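Local structure of Tat-secreted protein Rv2525c (Mycobacterium tuberculosis, 4PMQ) at residues Gly139-Ser144 with Tyr158-Asn163; Ile109-Ser114 with His162-Pro167; Ala174-Gln179 with Ile197-Phe202; Gly27-Val32 with Lys61-Tyr66; Ala74-Gly79 with Lys119-Pro124. The protein may act as a peptidoglycan hydrolase with glycosidase activity, and in vitro cleaves p-nitrophenyl esters, preferring the short butyryl chain. One frame throughout, in Å; residues are numbered along the deposited sequence.

Interaction 1: Gly139-Ser144 with Tyr158-Asn163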
# COMPACT_ATOMS: atom_id res chain seq x y z
N GLY A 139 6.57 -4.82 -1.18
CA GLY A 139 6.55 -3.42 -0.80
C GLY A 139 6.19 -3.32 0.66
O GLY A 139 5.54 -4.22 1.23
N VAL A 140 6.58 -2.21 1.30
CA VAL A 140 6.27 -2.01 2.71
C VAL A 140 5.74 -0.60 2.91
O VAL A 140 6.45 0.36 2.61
CB VAL A 140 7.52 -2.25 3.63
CG1 VAL A 140 7.12 -2.21 5.11
CG2 VAL A 140 8.19 -3.59 3.31
N TYR A 141 4.51 -0.48 3.48
CA TYR A 141 3.90 0.78 3.91
C TYR A 141 4.18 0.85 5.40
O TYR A 141 3.69 0.01 6.16
CB TYR A 141 2.38 0.81 3.60
CG TYR A 141 1.60 1.91 4.31
CD1 TYR A 141 1.66 3.24 3.86
CD2 TYR A 141 0.77 1.63 5.38
CE1 TYR A 141 0.87 4.23 4.44
CE2 TYR A 141 0.03 2.63 6.02
CZ TYR A 141 0.08 3.92 5.54
OH TYR A 141 -0.71 4.87 6.14
N ALA A 142 5.01 1.79 5.83
CA ALA A 142 5.40 1.87 7.25
C ALA A 142 5.93 3.25 7.53
O ALA A 142 6.21 3.99 6.57
CB ALA A 142 6.49 0.83 7.54
N ASN A 143 6.19 3.58 8.83
CA ASN A 143 6.82 4.88 9.13
C ASN A 143 8.33 4.79 8.75
O ASN A 143 8.83 3.71 8.35
CB ASN A 143 6.62 5.26 10.59
CG ASN A 143 7.24 4.30 11.57
OD1 ASN A 143 8.31 3.71 11.32
ND2 ASN A 143 6.67 4.20 12.76
N SER A 144 9.02 5.93 8.78
CA SER A 144 10.41 5.98 8.33
C SER A 144 11.36 5.16 9.20
O SER A 144 12.36 4.66 8.67
CB SER A 144 10.89 7.42 8.21
OG SER A 144 10.89 8.05 9.47
N TYR A 158 10.35 -2.13 -2.10
CA TYR A 158 9.66 -0.85 -2.28
C TYR A 158 9.20 -0.34 -0.93
O TYR A 158 8.77 -1.12 -0.07
CB TYR A 158 8.47 -0.99 -3.23
CG TYR A 158 8.85 -1.23 -4.67
CD1 TYR A 158 9.01 -0.17 -5.55
CD2 TYR A 158 9.00 -2.53 -5.17
CE1 TYR A 158 9.36 -0.38 -6.89
CE2 TYR A 158 9.37 -2.76 -6.50
CZ TYR A 158 9.52 -1.67 -7.36
OH TYR A 158 9.83 -1.81 -8.70
N PHE A 159 9.28 1.00 -0.74
CA PHE A 159 8.96 1.57 0.56
C PHE A 159 8.02 2.77 0.40
O PHE A 159 8.27 3.67 -0.39
CB PHE A 159 10.28 1.96 1.26
CG PHE A 159 11.18 0.76 1.41
CD1 PHE A 159 10.90 -0.22 2.36
CD2 PHE A 159 12.23 0.54 0.52
CE1 PHE A 159 11.69 -1.37 2.46
CE2 PHE A 159 13.02 -0.63 0.61
CZ PHE A 159 12.73 -1.58 1.57
N TRP A 160 6.93 2.76 1.16
CA TRP A 160 5.92 3.81 1.12
C TRP A 160 5.80 4.34 2.53
O TRP A 160 5.36 3.62 3.43
CB TRP A 160 4.59 3.23 0.60
CG TRP A 160 3.40 4.15 0.66
CD1 TRP A 160 3.40 5.51 0.78
CD2 TRP A 160 2.03 3.75 0.55
NE1 TRP A 160 2.11 5.98 0.77
CE2 TRP A 160 1.24 4.92 0.64
CE3 TRP A 160 1.39 2.51 0.37
CZ2 TRP A 160 -0.16 4.89 0.64
CZ3 TRP A 160 0.00 2.47 0.39
CH2 TRP A 160 -0.76 3.65 0.48
N GLN A 161 6.30 5.57 2.74
CA GLN A 161 6.35 6.12 4.09
C GLN A 161 5.04 6.69 4.57
O GLN A 161 4.42 7.49 3.85
CB GLN A 161 7.42 7.22 4.17
CG GLN A 161 7.54 7.82 5.59
CD GLN A 161 8.56 8.93 5.61
OE1 GLN A 161 9.59 8.83 4.94
NE2 GLN A 161 8.26 10.03 6.30
N HIS A 162 4.66 6.35 5.82
CA HIS A 162 3.56 7.03 6.53
C HIS A 162 4.19 7.84 7.67
O HIS A 162 5.34 7.59 8.04
CB HIS A 162 2.40 6.15 7.01
CG HIS A 162 2.70 5.15 8.09
ND1 HIS A 162 2.93 5.55 9.41
CD2 HIS A 162 2.65 3.80 8.05
CE1 HIS A 162 3.02 4.43 10.12
NE2 HIS A 162 2.86 3.35 9.34
N ASN A 163 3.47 8.80 8.21
CA ASN A 163 4.06 9.73 9.19
C ASN A 163 3.78 9.41 10.68
O ASN A 163 4.16 10.20 11.55
CB ASN A 163 3.57 11.13 8.85
CG ASN A 163 4.23 11.64 7.59
OD1 ASN A 163 5.19 11.04 7.06
ND2 ASN A 163 3.75 12.79 7.11
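Tyr-141 turns one edge of its ring onto the indole face of Trp-160, an edge-to-face pair in which CD1 of Tyr-141 lies 3.4 Å from CD2 of Trp-160 and the planes stand at 54°. The two are paired residues whose side chains leave the same face of two parallel strands; CG anti to the backbone N (chi1 166°) in Tyr-141 places the ring root beside its own carbonyl carbon. His-162 extends the aromatic cluster: its CD2 sits over the tyrosine ring toward the rim, 3.5 Å from CE2 of Tyr-141, while its own imidazole lies over the peptide joining Ala-142 to Asn-143. Beneath this dense side the backbones are stitched by four hydrogen bonds, among them Trp-160 N to Val-140 O at 2.8 Å. The face of Val-140 and Phe-159 is looser, with CB of Val-140 4.1 Å from CD1 of Phe-159, and at the strand start the Tyr-158 ring leads away to a partly exposed place. Tyr-141 OH bonds to Gln-179 and to a bound glycerol. The unit is a beta-alpha-beta crossover: helix 144-153 links the strands and packs on Phe-159, strand 105-108 continues the sheet beyond 139-142, and strand 177-181 flanks Trp-160.

Interaction 2: Ile109-Ser114 with His162-Pro167; sequences IDDNPS and HNWGSP
A chi1 of 67° sets CG of His-162 between its backbone N and carbonyl carbon, and the imidazole edge meets Ile-109; in Trp-164 CG is anti to the backbone N (chi1 179°), and the indole lies against Asp-111 and Asn-112. Two loops meet here, each following a parallel strand of the TIM-barrel-like sheet, and Asn-163 to Ser-166 form a type II beta turn. NE2 of His-162 donates to Ile-109 O at 2.9 Å, the acceptor lying in the ring plane, and at another point of the edge ND1 accepts the N-H of Trp-164 at 3.1 Å. Held at both nitrogens, the imidazole has its rotation restrained. Asp-111 O also comes to the ring edge, 3.3 Å from CE1 of His-162. Asp-110 turns its carboxylate to Lys-70 and Gln-67, close to a bound tartrate, and Asp-111 OD2 accepts from Trp-76. At the turn, Gly-165 has a positive phi of 103° and brings its CA to 3.6 Å from Asn-112 OD1. Over the indole, CB of Asn-112 makes a CH-pi contact 3.6 Å from the five-membered ring centroid, while one water accepts from both Trp-164 NE1 and Asn-112 ND2.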
# COMPACT_ATOMS: atom_id res chain seq x y z
N ILE A 109 1.99 -1.93 7.33
CA ILE A 109 2.40 -1.89 8.72
C ILE A 109 1.76 -0.58 9.20
O ILE A 109 2.45 0.44 9.30
CB ILE A 109 3.92 -2.00 9.00
CG1 ILE A 109 4.62 -3.21 8.27
CG2 ILE A 109 4.18 -2.02 10.53
CD1 ILE A 109 4.04 -4.58 8.51
N ASP A 110 0.41 -0.58 9.40
CA ASP A 110 -0.39 0.58 9.77
C ASP A 110 -0.32 0.81 11.28
O ASP A 110 -1.32 0.80 12.00
CB ASP A 110 -1.85 0.33 9.27
CG ASP A 110 -2.77 1.52 9.48
OD1 ASP A 110 -2.27 2.67 9.47
OD2 ASP A 110 -3.98 1.28 9.70
N ASP A 111 0.92 0.94 11.77
CA ASP A 111 1.27 1.04 13.18
C ASP A 111 2.59 1.76 13.36
O ASP A 111 3.33 2.00 12.38
CB ASP A 111 1.40 -0.41 13.75
CG ASP A 111 0.06 -1.02 14.13
OD1 ASP A 111 -0.58 -0.50 15.07
OD2 ASP A 111 -0.35 -2.00 13.47
N ASN A 112 2.92 2.05 14.62
CA ASN A 112 4.16 2.69 15.05
C ASN A 112 4.83 1.69 16.00
O ASN A 112 4.73 1.82 17.23
CB ASN A 112 3.86 4.05 15.72
CG ASN A 112 5.13 4.72 16.18
OD1 ASN A 112 6.22 4.36 15.71
ND2 ASN A 112 5.01 5.68 17.13
N PRO A 113 5.46 0.64 15.43
CA PRO A 113 5.95 -0.45 16.28
C PRO A 113 7.27 -0.18 16.98
O PRO A 113 8.11 0.58 16.47
CB PRO A 113 6.15 -1.60 15.27
CG PRO A 113 6.53 -0.89 14.00
CD PRO A 113 5.66 0.33 13.99
N SER A 114 7.49 -0.91 18.09
CA SER A 114 8.76 -0.95 18.78
C SER A 114 9.72 -1.86 18.01
O SER A 114 9.26 -2.72 17.22
CB SER A 114 8.58 -1.52 20.18
OG SER A 114 8.15 -2.88 20.03
N HIS A 162 4.66 6.35 5.82
CA HIS A 162 3.56 7.03 6.53
C HIS A 162 4.19 7.84 7.67
O HIS A 162 5.34 7.59 8.04
CB HIS A 162 2.40 6.15 7.01
CG HIS A 162 2.70 5.15 8.09
ND1 HIS A 162 2.93 5.55 9.41
CD2 HIS A 162 2.65 3.80 8.05
CE1 HIS A 162 3.02 4.43 10.12
NE2 HIS A 162 2.86 3.35 9.34
N ASN A 163 3.47 8.80 8.21
CA ASN A 163 4.06 9.73 9.19
C ASN A 163 3.78 9.41 10.68
O ASN A 163 4.16 10.20 11.55
CB ASN A 163 3.57 11.13 8.85
CG ASN A 163 4.23 11.64 7.59
OD1 ASN A 163 5.19 11.04 7.06
ND2 ASN A 163 3.75 12.79 7.11
N TRP A 164 3.18 8.26 10.97
CA TRP A 164 2.91 7.92 12.36
C TRP A 164 4.16 7.28 12.94
O TRP A 164 4.36 6.07 12.76
CB TRP A 164 1.68 6.99 12.43
CG TRP A 164 1.33 6.56 13.83
CD1 TRP A 164 1.72 7.16 15.01
CD2 TRP A 164 0.50 5.46 14.20
NE1 TRP A 164 1.22 6.45 16.08
CE2 TRP A 164 0.41 5.45 15.61
CE3 TRP A 164 -0.22 4.50 13.47
CZ2 TRP A 164 -0.31 4.46 16.31
CZ3 TRP A 164 -0.99 3.57 14.16
CH2 TRP A 164 -1.02 3.56 15.56
N GLY A 165 5.00 8.11 13.55
CA GLY A 165 6.27 7.62 14.09
C GLY A 165 7.44 7.99 13.21
O GLY A 165 8.54 7.42 13.36
N SER A 166 7.21 8.92 12.25
CA SER A 166 8.29 9.48 11.43
C SER A 166 8.62 10.89 11.95
O SER A 166 7.70 11.59 12.41
CB SER A 166 7.87 9.55 9.96
OG SER A 166 7.63 8.24 9.43
N PRO A 167 9.89 11.33 11.89
CA PRO A 167 10.23 12.71 12.34
C PRO A 167 9.47 13.76 11.53
O PRO A 167 9.24 13.55 10.35
CB PRO A 167 11.74 12.79 12.06
CG PRO A 167 12.22 11.36 12.09
CD PRO A 167 11.10 10.62 11.42
O HOH W 1 2.61 5.69 18.89

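Interaction 3: Ala174-Gln179 with Ile197-Phe202; sequences AAHLHQ and ILKPQF
His-176 O receives the N-H of Leu-198 at 2.8 Å and a second, weak bond from Lys-199 N at 3.5 Å. Beside these bonds the lysine chain crosses the histidine ring obliquely: CD of Lys-199 lies over its face, 4.0 Å from the ring centroid, in a CH-pi contact, while Gln-201 O meets the ring edge 3.2 Å from His-176 CD2. The next carbonyl back is also lined by the lysine, with CE of Lys-199 3.2 Å from Ala-175 O. Apolar groups fill the flanks. CD1 of Leu-198 touches CB of Ala-175 and CB of His-178, and CD2 of Leu-177 touches both CG1 of Ile-197 (3.9 Å) and CB of Phe-202 (3.8 Å). Outer bonds help to position these groups: His-176 ND1 bonds to the backbone N of Phe-159, and Lys-199, bent at its last torsion (chi4 -60°), gives NZ to Pro-173 O. Leu-7 of strand 6-9 touches Leu-177, Ile-197 and Phe-202 alike. Leu-177 and Ile-197 form an antiparallel, non-hydrogen-bonded pair, marking where strands 177-181 and 190-197 bring an antiparallel element into the otherwise largely parallel sheet of this TIM-barrel-related, glycoside hydrolase-like domain.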
# COMPACT_ATOMS: atom_id res chain seq x y z
N ALA A 174 15.19 6.32 1.16
CA ALA A 174 14.93 5.06 0.44
C ALA A 174 13.47 4.96 -0.04
O ALA A 174 13.16 4.06 -0.83
CB ALA A 174 15.24 3.87 1.34
N ALA A 175 12.58 5.85 0.44
CA ALA A 175 11.14 5.73 0.10
C ALA A 175 10.86 6.04 -1.37
O ALA A 175 11.46 6.96 -1.96
CB ALA A 175 10.30 6.63 1.00
N HIS A 176 9.95 5.25 -1.97
CA HIS A 176 9.48 5.41 -3.34
C HIS A 176 8.26 6.32 -3.35
O HIS A 176 8.04 7.05 -4.32
CB HIS A 176 9.12 4.04 -3.91
CG HIS A 176 10.31 3.13 -3.98
ND1 HIS A 176 10.78 2.48 -2.85
CD2 HIS A 176 11.16 2.92 -5.00
CE1 HIS A 176 11.85 1.82 -3.24
NE2 HIS A 176 12.13 2.06 -4.53
N LEU A 177 7.46 6.26 -2.27
CA LEU A 177 6.21 6.99 -2.09
C LEU A 177 6.17 7.55 -0.69
O LEU A 177 6.72 6.92 0.21
CB LEU A 177 5.02 6.04 -2.28
CG LEU A 177 4.98 5.30 -3.62
CD1 LEU A 177 3.91 4.20 -3.65
CD2 LEU A 177 4.78 6.26 -4.79
N HIS A 178 5.47 8.67 -0.50
CA HIS A 178 5.32 9.25 0.85
C HIS A 178 3.89 9.76 1.06
O HIS A 178 3.42 10.61 0.32
CB HIS A 178 6.34 10.39 1.07
CG HIS A 178 6.29 11.07 2.40
ND1 HIS A 178 6.89 12.29 2.58
CD2 HIS A 178 5.79 10.65 3.59
CE1 HIS A 178 6.70 12.61 3.86
NE2 HIS A 178 6.02 11.67 4.50
N GLN A 179 3.20 9.23 2.07
CA GLN A 179 1.85 9.66 2.42
C GLN A 179 2.00 10.98 3.16
O GLN A 179 2.59 11.00 4.25
CB GLN A 179 1.16 8.59 3.25
CG GLN A 179 -0.35 8.83 3.36
CD GLN A 179 -0.96 7.67 4.09
OE1 GLN A 179 -0.57 7.37 5.22
NE2 GLN A 179 -1.97 7.03 3.49
N ILE A 197 5.04 10.88 -5.11
CA ILE A 197 5.96 9.96 -5.77
C ILE A 197 7.38 10.55 -5.64
O ILE A 197 7.61 11.73 -5.99
CB ILE A 197 5.56 9.77 -7.26
CG1 ILE A 197 4.14 9.17 -7.38
CG2 ILE A 197 6.63 8.95 -8.00
CD1 ILE A 197 3.58 9.32 -8.85
N LEU A 198 8.33 9.74 -5.17
CA LEU A 198 9.70 10.20 -4.93
C LEU A 198 10.73 9.62 -5.87
O LEU A 198 11.83 10.19 -6.00
CB LEU A 198 10.10 9.80 -3.51
CG LEU A 198 9.19 10.38 -2.41
CD1 LEU A 198 9.41 9.65 -1.12
CD2 LEU A 198 9.37 11.90 -2.28
N LYS A 199 10.44 8.45 -6.43
CA LYS A 199 11.37 7.76 -7.33
C LYS A 199 10.64 7.37 -8.61
O LYS A 199 9.43 7.05 -8.56
CB LYS A 199 12.00 6.54 -6.63
CG LYS A 199 12.82 6.92 -5.39
CD LYS A 199 13.51 5.72 -4.74
CE LYS A 199 14.20 6.11 -3.42
NZ LYS A 199 15.26 7.14 -3.58
N PRO A 200 11.34 7.38 -9.76
CA PRO A 200 10.64 7.10 -11.04
C PRO A 200 10.07 5.68 -11.16
O PRO A 200 9.04 5.52 -11.81
CB PRO A 200 11.68 7.39 -12.12
CG PRO A 200 13.03 7.40 -11.40
CD PRO A 200 12.74 7.81 -9.97
N GLN A 201 10.73 4.69 -10.54
CA GLN A 201 10.23 3.30 -10.49
C GLN A 201 9.64 3.10 -9.09
O GLN A 201 10.40 2.90 -8.13
CB GLN A 201 11.32 2.28 -10.81
CG GLN A 201 11.69 2.26 -12.31
CD GLN A 201 10.52 1.77 -13.14
OE1 GLN A 201 9.87 0.77 -12.81
NE2 GLN A 201 10.24 2.44 -14.24
N PHE A 202 8.32 3.24 -8.94
CA PHE A 202 7.70 3.26 -7.61
C PHE A 202 6.69 2.14 -7.41
O PHE A 202 5.97 2.18 -6.41
CB PHE A 202 7.03 4.63 -7.37
CG PHE A 202 6.05 5.06 -8.44
CD1 PHE A 202 4.70 4.70 -8.36
CD2 PHE A 202 6.46 5.84 -9.52
CE1 PHE A 202 3.79 5.12 -9.35
CE2 PHE A 202 5.54 6.27 -10.48
CZ PHE A 202 4.22 5.90 -10.40

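Interaction 4: Gly27-Val32 with Lys61-Tyr66; sequences GAIRYV and KIVSCY
Tyr-31 receives the sulfur of Cys-65 over one face of its ring, SG standing 4.1 Å from the centroid and 27° off the ring normal, a sulfur-aromatic contact whose nearest ring atom is CD1; Lys-45 adds a cation-pi contact. The ring of Tyr-66 approaches Val-32 obliquely, its CD2 coming to 3.2 Å from Val-32 O, and meets Trp-129 edge-to-face, with its OH bonded to His-86. These residues belong to a beta-alpha-beta unit whose parallel strands, 27-31 and 61-66, are joined through helix 49-57 as in TIM-barrel-type folds. Their short axes diverge by 31°, and five backbone hydrogen bonds connect them, including Arg-30 N to Val-63 O at 2.8 Å and Val-32 N to Cys-65 O at 2.9 Å. Chi1 of 66° sets SG of Cys-65 between its backbone N and carbonyl carbon, where it reaches both the tyrosine ring and CG2 of Ile-29, 3.8 Å away. Ile-29 and Val-63 lie side by side on that same face. Arg-30 and Ser-64 point to the other, Arg-30 forming a salt bridge with Glu-51 and Ser-64 bonding to His-94. Tyr-31 OH bonds to glycerol and tartrate, both probably from the crystallisation liquor, though consistent with a pocket at this strand end. Val-32 O is buried without a hydrogen-bonding partner, and CG1 of Val-32 rests 3.7 Å from OG of Ser-64.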
# COMPACT_ATOMS: atom_id res chain seq x y z
N GLY A 27 -2.50 9.10 -10.55
CA GLY A 27 -2.91 7.73 -10.34
C GLY A 27 -3.39 7.44 -8.94
O GLY A 27 -3.61 8.36 -8.15
N ALA A 28 -3.50 6.14 -8.61
CA ALA A 28 -4.01 5.78 -7.29
C ALA A 28 -3.29 4.55 -6.76
O ALA A 28 -2.85 3.71 -7.55
CB ALA A 28 -5.50 5.51 -7.37
N ILE A 29 -3.20 4.43 -5.43
CA ILE A 29 -2.65 3.26 -4.72
C ILE A 29 -3.89 2.57 -4.22
O ILE A 29 -4.63 3.18 -3.43
CB ILE A 29 -1.65 3.60 -3.56
CG1 ILE A 29 -0.48 4.48 -4.05
CG2 ILE A 29 -1.13 2.28 -2.96
CD1 ILE A 29 0.25 5.19 -2.98
N ARG A 30 -4.15 1.35 -4.68
CA ARG A 30 -5.41 0.67 -4.44
C ARG A 30 -5.25 -0.68 -3.74
O ARG A 30 -4.27 -1.40 -3.93
CB ARG A 30 -6.12 0.51 -5.81
CG ARG A 30 -6.45 1.87 -6.48
CD ARG A 30 -7.50 2.65 -5.69
NE ARG A 30 -8.77 1.94 -5.81
CZ ARG A 30 -9.37 1.27 -4.84
NH1 ARG A 30 -8.87 1.26 -3.61
NH2 ARG A 30 -10.49 0.59 -5.10
N TYR A 31 -6.28 -1.03 -2.94
CA TYR A 31 -6.25 -2.22 -2.12
C TYR A 31 -6.49 -3.50 -2.87
O TYR A 31 -7.54 -3.68 -3.51
CB TYR A 31 -7.33 -2.11 -1.04
CG TYR A 31 -7.04 -1.03 -0.04
CD1 TYR A 31 -6.09 -1.22 0.97
CD2 TYR A 31 -7.68 0.21 -0.11
CE1 TYR A 31 -5.82 -0.24 1.91
CE2 TYR A 31 -7.41 1.21 0.83
CZ TYR A 31 -6.49 0.97 1.84
OH TYR A 31 -6.21 1.93 2.78
N VAL A 32 -5.58 -4.45 -2.65
CA VAL A 32 -5.75 -5.81 -3.14
C VAL A 32 -6.07 -6.69 -1.90
O VAL A 32 -5.45 -7.72 -1.66
CB VAL A 32 -4.56 -6.31 -3.99
CG1 VAL A 32 -4.50 -5.55 -5.32
CG2 VAL A 32 -3.21 -6.20 -3.24
N LYS A 61 -1.78 6.01 -13.34
CA LYS A 61 -0.91 4.98 -12.77
C LYS A 61 -1.66 4.19 -11.74
O LYS A 61 -2.51 4.73 -11.02
CB LYS A 61 0.35 5.60 -12.11
CG LYS A 61 1.25 6.35 -13.08
CD LYS A 61 1.85 5.41 -14.10
CE LYS A 61 2.72 6.09 -15.11
NZ LYS A 61 3.26 5.11 -16.08
N ILE A 62 -1.33 2.90 -11.60
CA ILE A 62 -1.94 2.08 -10.55
C ILE A 62 -0.83 1.48 -9.73
O ILE A 62 0.16 1.02 -10.31
CB ILE A 62 -2.87 0.96 -11.12
CG1 ILE A 62 -3.90 1.54 -12.12
CG2 ILE A 62 -3.58 0.17 -9.97
CD1 ILE A 62 -4.66 0.51 -12.99
N VAL A 63 -1.04 1.41 -8.42
CA VAL A 63 -0.11 0.78 -7.48
C VAL A 63 -0.94 -0.08 -6.54
O VAL A 63 -1.99 0.38 -6.10
CB VAL A 63 0.74 1.82 -6.70
CG1 VAL A 63 1.63 1.13 -5.68
CG2 VAL A 63 1.59 2.66 -7.66
N SER A 64 -0.43 -1.25 -6.15
CA SER A 64 -1.19 -2.12 -5.26
C SER A 64 -0.71 -2.06 -3.81
O SER A 64 0.50 -2.06 -3.56
CB SER A 64 -1.10 -3.58 -5.71
OG SER A 64 -1.73 -3.79 -6.96
N CYS A 65 -1.65 -2.07 -2.85
CA CYS A 65 -1.29 -2.15 -1.45
C CYS A 65 -2.22 -3.13 -0.76
O CYS A 65 -3.31 -3.42 -1.26
CB CYS A 65 -1.31 -0.79 -0.78
SG CYS A 65 -2.96 -0.06 -0.67
N TYR A 66 -1.78 -3.64 0.36
CA TYR A 66 -2.57 -4.64 1.07
C TYR A 66 -2.76 -4.24 2.50
O TYR A 66 -1.78 -4.03 3.20
CB TYR A 66 -1.84 -6.00 1.03
CG TYR A 66 -2.67 -7.12 1.63
CD1 TYR A 66 -2.71 -7.32 3.01
CD2 TYR A 66 -3.41 -7.97 0.82
CE1 TYR A 66 -3.51 -8.31 3.58
CE2 TYR A 66 -4.23 -8.96 1.37
CZ TYR A 66 -4.28 -9.13 2.75
OH TYR A 66 -5.04 -10.12 3.30

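Interaction 5: Ala74-Gly79 with Lys119-Pro124; sequences ADWLGG and KNQIVP
Trp-76 and Gly-79 meet Gln-121 and Ile-122 where a turn with helical backbone angles at 75-77 abuts helix 115-133, which widens to a pi-type turn at 119-122 and kinks at Pro-124, whose nitrogen has no bond to the preceding turn. The indole of Trp-76 is clasped on both faces. CG1 of Ile-122 comes over one, 3.5 Å from CE3 of Trp-76, and CD1 of the same isoleucine makes a CH-pi contact 4.2 Å from the centroid of the six-membered ring; CD2 of Leu-77 lies over the opposite face, offset toward the rim. CB of Gln-121 meets the edge, in the ring plane, 3.8 Å from CE3 of Trp-76. A chi2 of 168° carries CD of Gln-121 outward, and the side chain lies alongside Leu-77. Its NE2 donates to Leu-77 O at 2.9 Å, on a carbonyl lone pair, with an N-H to acceptor angle of 157°. Gly-79 has a positive phi (54°), and its CA lies 3.5 Å from Gln-121 O in a CA-H to O contact; its carbonyl carbon borders Pro-124. Trp-76 NE1 is bonded to Asp-111. The chemistry is therefore mixed: apolar groups on both faces probably restrict tilting of the ring, while one directed amide bond ties the turn to the helix and would disfavour its slipping.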
# COMPACT_ATOMS: atom_id res chain seq x y z
N ALA A 74 -4.18 -6.08 13.41
CA ALA A 74 -3.18 -5.73 12.39
C ALA A 74 -2.63 -7.00 11.76
O ALA A 74 -2.41 -7.99 12.48
CB ALA A 74 -2.06 -4.89 13.00
N ASP A 75 -2.43 -6.98 10.43
CA ASP A 75 -2.02 -8.17 9.70
C ASP A 75 -0.72 -8.77 10.20
O ASP A 75 -0.58 -10.00 10.20
CB ASP A 75 -1.87 -7.87 8.19
CG ASP A 75 -3.14 -7.33 7.56
OD1 ASP A 75 -4.24 -7.79 7.96
OD2 ASP A 75 -3.04 -6.50 6.65
N TRP A 76 0.25 -7.91 10.60
CA TRP A 76 1.59 -8.40 10.96
C TRP A 76 1.67 -9.06 12.36
O TRP A 76 2.68 -9.67 12.67
CB TRP A 76 2.58 -7.22 10.88
CG TRP A 76 2.17 -6.06 11.73
CD1 TRP A 76 1.41 -4.98 11.35
CD2 TRP A 76 2.54 -5.84 13.09
NE1 TRP A 76 1.31 -4.09 12.41
CE2 TRP A 76 2.00 -4.60 13.48
CE3 TRP A 76 3.30 -6.57 14.02
CZ2 TRP A 76 2.23 -4.05 14.75
CZ3 TRP A 76 3.54 -6.02 15.26
CH2 TRP A 76 2.97 -4.80 15.63
N LEU A 77 0.61 -8.97 13.18
CA LEU A 77 0.69 -9.55 14.52
C LEU A 77 0.99 -11.05 14.51
O LEU A 77 1.74 -11.51 15.37
CB LEU A 77 -0.59 -9.28 15.33
CG LEU A 77 -0.84 -7.81 15.67
CD1 LEU A 77 -2.21 -7.64 16.33
CD2 LEU A 77 0.26 -7.25 16.60
N GLY A 78 0.42 -11.78 13.54
CA GLY A 78 0.60 -13.23 13.41
C GLY A 78 1.90 -13.70 12.78
O GLY A 78 2.07 -14.90 12.54
N GLY A 79 2.84 -12.77 12.53
CA GLY A 79 4.15 -13.10 12.00
C GLY A 79 4.14 -13.93 10.72
O GLY A 79 3.39 -13.62 9.79
N LYS A 119 11.27 -6.96 15.17
CA LYS A 119 12.09 -8.17 15.10
C LYS A 119 11.29 -9.45 15.34
O LYS A 119 11.55 -10.47 14.68
CB LYS A 119 13.24 -8.08 16.12
CG LYS A 119 14.28 -9.19 15.99
CD LYS A 119 15.22 -9.00 14.77
CE LYS A 119 15.84 -10.30 14.28
NZ LYS A 119 16.54 -11.04 15.37
N ASN A 120 10.36 -9.42 16.29
CA ASN A 120 9.65 -10.65 16.63
C ASN A 120 8.46 -10.97 15.74
O ASN A 120 8.10 -12.15 15.62
CB ASN A 120 9.18 -10.58 18.08
CG ASN A 120 10.31 -10.59 19.09
OD1 ASN A 120 11.40 -11.12 18.83
ND2 ASN A 120 10.02 -10.12 20.33
N GLN A 121 7.80 -9.94 15.18
CA GLN A 121 6.57 -10.18 14.40
C GLN A 121 6.66 -9.66 12.95
O GLN A 121 6.32 -10.38 12.00
CB GLN A 121 5.38 -9.51 15.11
CG GLN A 121 5.09 -10.17 16.50
CD GLN A 121 4.11 -9.40 17.37
OE1 GLN A 121 4.50 -8.44 18.06
NE2 GLN A 121 2.84 -9.84 17.42
N ILE A 122 7.09 -8.41 12.76
CA ILE A 122 7.10 -7.82 11.41
C ILE A 122 8.14 -8.49 10.49
O ILE A 122 7.83 -8.72 9.33
CB ILE A 122 7.31 -6.28 11.47
CG1 ILE A 122 6.12 -5.66 12.22
CG2 ILE A 122 7.43 -5.71 10.03
CD1 ILE A 122 6.33 -4.16 12.59
N VAL A 123 9.34 -8.83 11.00
CA VAL A 123 10.36 -9.49 10.18
C VAL A 123 9.77 -10.85 9.65
O VAL A 123 9.69 -11.00 8.42
CB VAL A 123 11.70 -9.66 10.95
CG1 VAL A 123 12.62 -10.66 10.25
CG2 VAL A 123 12.39 -8.31 11.10
N PRO A 124 9.25 -11.78 10.48
CA PRO A 124 8.72 -13.02 9.87
C PRO A 124 7.53 -12.71 8.95
O PRO A 124 7.34 -13.41 7.95
CB PRO A 124 8.32 -13.89 11.05
CG PRO A 124 8.41 -13.04 12.26
CD PRO A 124 9.29 -11.87 11.96

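Interactions 1, 3 and 4 lie on one sheet, interaction 2 joins loops after its strands, and interaction 5 packs a loop on helix 115-133. Interactions 1 and 4, about 14 Å apart between centres, meet inside the barrel, where CZ3 of Trp-160 is 3.5 Å from CG2 of Ile-29. Interaction 3 joins them: Leu-177 packs on Trp-160, and Phe-202 CE1 sits 3.7 Å from Val-63 CG2. Interaction 2 shares His-162 with interaction 1 and reaches interaction 5 through Asp-111 OD2 and Trp-76 NE1, 2.9 Å apart. Glycerol and tartrate, though probably from the crystallisation liquor, may mark a pocket near interactions 1, 2 and 4 and Gln-179, possibly the active site.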